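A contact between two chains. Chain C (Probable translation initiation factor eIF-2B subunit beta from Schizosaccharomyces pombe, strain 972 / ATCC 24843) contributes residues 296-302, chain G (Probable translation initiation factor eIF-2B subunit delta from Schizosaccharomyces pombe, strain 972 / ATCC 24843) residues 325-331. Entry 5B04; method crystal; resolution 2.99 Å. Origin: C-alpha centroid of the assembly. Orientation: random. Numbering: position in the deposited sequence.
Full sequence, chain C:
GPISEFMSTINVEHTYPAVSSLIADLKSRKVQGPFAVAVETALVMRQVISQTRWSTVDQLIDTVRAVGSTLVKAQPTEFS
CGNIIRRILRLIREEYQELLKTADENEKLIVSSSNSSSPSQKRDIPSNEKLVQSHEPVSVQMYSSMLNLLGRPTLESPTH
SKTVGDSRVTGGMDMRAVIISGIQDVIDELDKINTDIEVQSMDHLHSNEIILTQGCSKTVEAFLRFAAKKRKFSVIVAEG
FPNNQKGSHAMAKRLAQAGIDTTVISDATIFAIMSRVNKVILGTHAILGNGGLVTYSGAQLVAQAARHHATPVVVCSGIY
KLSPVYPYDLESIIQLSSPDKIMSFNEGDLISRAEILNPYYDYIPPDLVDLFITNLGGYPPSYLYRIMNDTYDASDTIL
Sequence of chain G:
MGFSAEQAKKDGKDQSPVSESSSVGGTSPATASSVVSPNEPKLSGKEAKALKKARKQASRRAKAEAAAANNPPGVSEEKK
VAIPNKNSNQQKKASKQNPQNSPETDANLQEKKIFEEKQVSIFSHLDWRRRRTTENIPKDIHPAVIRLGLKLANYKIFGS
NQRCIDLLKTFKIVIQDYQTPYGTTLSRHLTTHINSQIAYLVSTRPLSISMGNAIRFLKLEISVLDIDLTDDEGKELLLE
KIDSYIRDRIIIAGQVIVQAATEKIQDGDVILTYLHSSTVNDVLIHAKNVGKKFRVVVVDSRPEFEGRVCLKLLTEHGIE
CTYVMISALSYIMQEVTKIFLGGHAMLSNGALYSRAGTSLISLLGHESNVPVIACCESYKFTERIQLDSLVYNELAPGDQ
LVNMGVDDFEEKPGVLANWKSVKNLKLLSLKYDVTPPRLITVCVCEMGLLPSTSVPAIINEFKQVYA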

ATOM      1  N   TYR C 296      -0.708 -23.245  -5.334  1.00 54.88           N
ATOM      2  CA  TYR C 296      -0.743 -23.478  -6.770  1.00 51.42           C
ATOM      3  C   TYR C 296      -0.046 -22.354  -7.530  1.00 60.35           C
ATOM      4  O   TYR C 296      -0.042 -21.205  -7.089  1.00 68.03           O
ATOM      5  CB  TYR C 296      -2.190 -23.649  -7.227  1.00 71.60           C
ATOM      6  CG  TYR C 296      -2.892 -24.780  -6.505  1.00 72.81           C
ATOM      7  CD1 TYR C 296      -2.786 -26.089  -6.956  1.00 76.19           C
ATOM      8  CD2 TYR C 296      -3.641 -24.541  -5.358  1.00 69.13           C
ATOM      9  CE1 TYR C 296      -3.416 -27.128  -6.294  1.00 83.22           C
ATOM     10  CE2 TYR C 296      -4.274 -25.574  -4.689  1.00 83.65           C
ATOM     11  CZ  TYR C 296      -4.158 -26.864  -5.162  1.00 87.28           C
ATOM     12  OH  TYR C 296      -4.787 -27.895  -4.499  1.00 84.36           O
ATOM     13  N   SER C 297       0.548 -22.704  -8.668  1.00 71.37           N
ATOM     14  CA  SER C 297       1.447 -21.814  -9.402  1.00 71.34           C
ATOM     15  C   SER C 297       0.826 -20.465  -9.747  1.00 66.22           C
ATOM     16  O   SER C 297      -0.358 -20.377 -10.077  1.00 53.25           O
ATOM     17  CB  SER C 297       1.930 -22.494 -10.685  1.00 60.88           C
ATOM     18  OG  SER C 297       0.882 -22.600 -11.633  1.00 76.27           O
ATOM     19  N   GLY C 298       1.641 -19.419  -9.665  1.00 50.44           N
ATOM     20  CA  GLY C 298       1.199 -18.072  -9.971  1.00 48.02           C
ATOM     21  C   GLY C 298       0.930 -17.254  -8.724  1.00 50.03           C
ATOM     22  O   GLY C 298       0.812 -16.031  -8.789  1.00 57.73           O
ATOM     23  N   ALA C 299       0.833 -17.931  -7.584  1.00 47.03           N
ATOM     24  CA  ALA C 299       0.519 -17.263  -6.325  1.00 51.16           C
ATOM     25  C   ALA C 299       1.655 -16.356  -5.871  1.00 53.78           C
ATOM     26  O   ALA C 299       1.429 -15.384  -5.150  1.00 59.43           O
ATOM     27  CB  ALA C 299       0.201 -18.285  -5.254  1.00 40.66           C
ATOM     28  N   GLN C 300       2.873 -16.678  -6.292  1.00 44.36           N
ATOM     29  CA  GLN C 300       4.023 -15.844  -5.973  1.00 51.22           C
ATOM     30  C   GLN C 300       3.868 -14.474  -6.617  1.00 47.22           C
ATOM     31  O   GLN C 300       4.244 -13.461  -6.031  1.00 53.56           O
ATOM     32  CB  GLN C 300       5.323 -16.502  -6.434  1.00 57.40           C
ATOM     33  CG  GLN C 300       6.574 -15.717  -6.067  1.00 66.38           C
ATOM     34  CD  GLN C 300       7.063 -16.006  -4.662  1.00 61.81           C
ATOM     35  OE1 GLN C 300       6.327 -16.538  -3.833  1.00 65.08           O
ATOM     36  NE2 GLN C 300       8.315 -15.660  -4.390  1.00 86.60           N
ATOM     37  N   LEU C 301       3.310 -14.453  -7.825  1.00 44.97           N
ATOM     38  CA  LEU C 301       3.031 -13.201  -8.518  1.00 44.64           C
ATOM     39  C   LEU C 301       2.133 -12.318  -7.664  1.00 52.56           C
ATOM     40  O   LEU C 301       2.409 -11.135  -7.475  1.00 48.23           O
ATOM     41  CB  LEU C 301       2.371 -13.461  -9.873  1.00 35.88           C
ATOM     42  CG  LEU C 301       3.160 -14.274 -10.899  1.00 44.09           C
ATOM     43  CD1 LEU C 301       2.377 -14.385 -12.199  1.00 40.74           C
ATOM     44  CD2 LEU C 301       4.529 -13.657 -11.142  1.00 48.82           C
ATOM     45  N   VAL C 302       1.064 -12.910  -7.142  1.00 54.47           N
ATOM     46  CA  VAL C 302       0.117 -12.191  -6.301  1.00 56.73           C
ATOM     47  C   VAL C 302       0.767 -11.701  -5.010  1.00 46.91           C
ATOM     48  O   VAL C 302       0.678 -10.523  -4.672  1.00 50.93           O
ATOM     49  CB  VAL C 302      -1.097 -13.069  -5.945  1.00 57.11           C
ATOM     50  CG1 VAL C 302      -1.975 -12.370  -4.926  1.00 47.74           C
ATOM     51  CG2 VAL C 302      -1.890 -13.409  -7.194  1.00 53.90           C
TER
ATOM     52  N   MET G 325       5.511 -20.318 -18.683  1.00 56.44           N
ATOM     53  CA  MET G 325       4.480 -19.293 -18.564  1.00 48.61           C
ATOM     54  C   MET G 325       4.814 -18.361 -17.406  1.00 54.91           C
ATOM     55  O   MET G 325       5.612 -18.706 -16.533  1.00 52.16           O
ATOM     56  CB  MET G 325       3.099 -19.917 -18.362  1.00 49.42           C
ATOM     57  CG  MET G 325       2.612 -20.749 -19.534  1.00 44.19           C
ATOM     58  SD  MET G 325       2.689 -19.865 -21.101  1.00 61.11           S
ATOM     59  CE  MET G 325       1.487 -18.578 -20.814  1.00 47.29           C
ATOM     60  N   ILE G 326       4.193 -17.185 -17.397  1.00 48.78           N
ATOM     61  CA  ILE G 326       4.476 -16.169 -16.388  1.00 41.70           C
ATOM     62  C   ILE G 326       4.107 -16.653 -14.982  1.00 51.93           C
ATOM     63  O   ILE G 326       4.584 -16.115 -13.983  1.00 61.74           O
ATOM     64  CB  ILE G 326       3.730 -14.848 -16.703  1.00 50.74           C
ATOM     65  CG1 ILE G 326       4.306 -13.686 -15.888  1.00 57.08           C
ATOM     66  CG2 ILE G 326       2.232 -15.003 -16.476  1.00 49.95           C
ATOM     67  CD1 ILE G 326       3.752 -12.334 -16.277  1.00 47.99           C
ATOM     68  N   SER G 327       3.272 -17.686 -14.912  1.00 52.61           N
ATOM     69  CA  SER G 327       2.884 -18.274 -13.636  1.00 44.67           C
ATOM     70  C   SER G 327       4.054 -19.005 -12.988  1.00 61.32           C
ATOM     71  O   SER G 327       4.087 -19.189 -11.771  1.00 64.84           O
ATOM     72  CB  SER G 327       1.714 -19.237 -13.827  1.00 57.49           C
ATOM     73  OG  SER G 327       0.683 -18.643 -14.594  1.00 72.02           O
ATOM     74  N   ALA G 328       5.011 -19.422 -13.810  1.00 60.05           N
ATOM     75  CA  ALA G 328       6.168 -20.169 -13.331  1.00 48.26           C
ATOM     76  C   ALA G 328       7.376 -19.262 -13.152  1.00 53.95           C
ATOM     77  O   ALA G 328       8.515 -19.729 -13.143  1.00 51.61           O
ATOM     78  CB  ALA G 328       6.498 -21.302 -14.290  1.00 45.03           C
ATOM     79  N   LEU G 329       7.120 -17.965 -13.006  1.00 46.29           N
ATOM     80  CA  LEU G 329       8.185 -16.973 -12.917  1.00 45.97           C
ATOM     81  C   LEU G 329       9.104 -17.215 -11.724  1.00 53.29           C
ATOM     82  O   LEU G 329      10.324 -17.238 -11.872  1.00 57.80           O
ATOM     83  CB  LEU G 329       7.597 -15.565 -12.840  1.00 50.96           C
ATOM     84  CG  LEU G 329       8.623 -14.435 -12.931  1.00 55.71           C
ATOM     85  CD1 LEU G 329       9.418 -14.546 -14.223  1.00 51.46           C
ATOM     86  CD2 LEU G 329       7.940 -13.082 -12.829  1.00 41.75           C
ATOM     87  N   SER G 330       8.510 -17.393 -10.547  1.00 52.26           N
ATOM     88  CA  SER G 330       9.265 -17.635  -9.320  1.00 36.39           C
ATOM     89  C   SER G 330      10.194 -18.833  -9.447  1.00 51.71           C
ATOM     90  O   SER G 330      11.339 -18.797  -8.997  1.00 59.28           O
ATOM     91  CB  SER G 330       8.312 -17.853  -8.147  1.00 52.39           C
ATOM     92  OG  SER G 330       9.027 -18.125  -6.954  1.00 57.66           O
ATOM     93  N   TYR G 331       9.683 -19.894 -10.061  1.00 57.87           N
ATOM     94  CA  TYR G 331      10.438 -21.125 -10.248  1.00 53.17           C
ATOM     95  C   TYR G 331      11.651 -20.907 -11.145  1.00 50.30           C
ATOM     96  O   TYR G 331      12.785 -21.174 -10.751  1.00 54.73           O
ATOM     97  CB  TYR G 331       9.531 -22.208 -10.840  1.00 55.14           C
ATOM     98  CG  TYR G 331      10.215 -23.533 -11.093  1.00 52.25           C
ATOM     99  CD1 TYR G 331      10.272 -24.506 -10.105  1.00 47.85           C
ATOM    100  CD2 TYR G 331      10.794 -23.816 -12.325  1.00 50.28           C
ATOM    101  CE1 TYR G 331      10.892 -25.720 -10.332  1.00 49.82           C
ATOM    102  CE2 TYR G 331      11.417 -25.026 -12.561  1.00 38.54           C
ATOM    103  CZ  TYR G 331      11.462 -25.974 -11.562  1.00 48.11           C
ATOM    104  OH  TYR G 331      12.080 -27.181 -11.792  1.00 52.64           O
TER

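The two backbones come unusually close at G298(C), whose CA lies 4.0 Å from the CA of S327(G). No hydrogen bond forms there, or anywhere else between the two stretches. The N of G298(C) is 3.2 Å from the O of S327(G), but the angle is poor, so the short distance alone does not make a bond.

The backbone of G298(C) calls for glycine: at phi/psi 102/-15 a CB would be jammed against the carbonyl O of S297(C). Toward the other chain, an ideally placed CB would only touch the CB of S327(G), at 3.7 Å. G298(C) belongs to a type II beta turn from Y296(C) to A299(C), closed by a weak hydrogen bond from A299(C) N to Y296(C) O at 3.4 Å. It is also the N-cap residue of the helix that follows.

L301(C), in the first turn of that helix, has the largest area covered by the other stretch, 75 Å². Its side chain is in the m, t rotamer. CD1 lies 4.2 Å from CG1 of I326(G), and CD2 lies 3.8 Å from CD2 of L329(G). The two methyls thus meet different apolar side chains. CD1 also packs on backbone, 3.3 Å from the O of I326(G), a tight approach for a carbon to an oxygen.

Q300(C) points toward chain G. Its closest approach is from CG, 3.5 Å from the CB of S330(G). A299(C), between Q300(C) and G298(C), points away and makes no contact.

S297(C) and S327(G) meet without bonding to each other. The OG of S297(C) is 4.1 Å from the CB of S327(G), and both hydroxyls are hydrogen-bonded elsewhere in the structure. The two stretches bury 305 Å², both sides summed, and touch here by packing without a hydrogen bond.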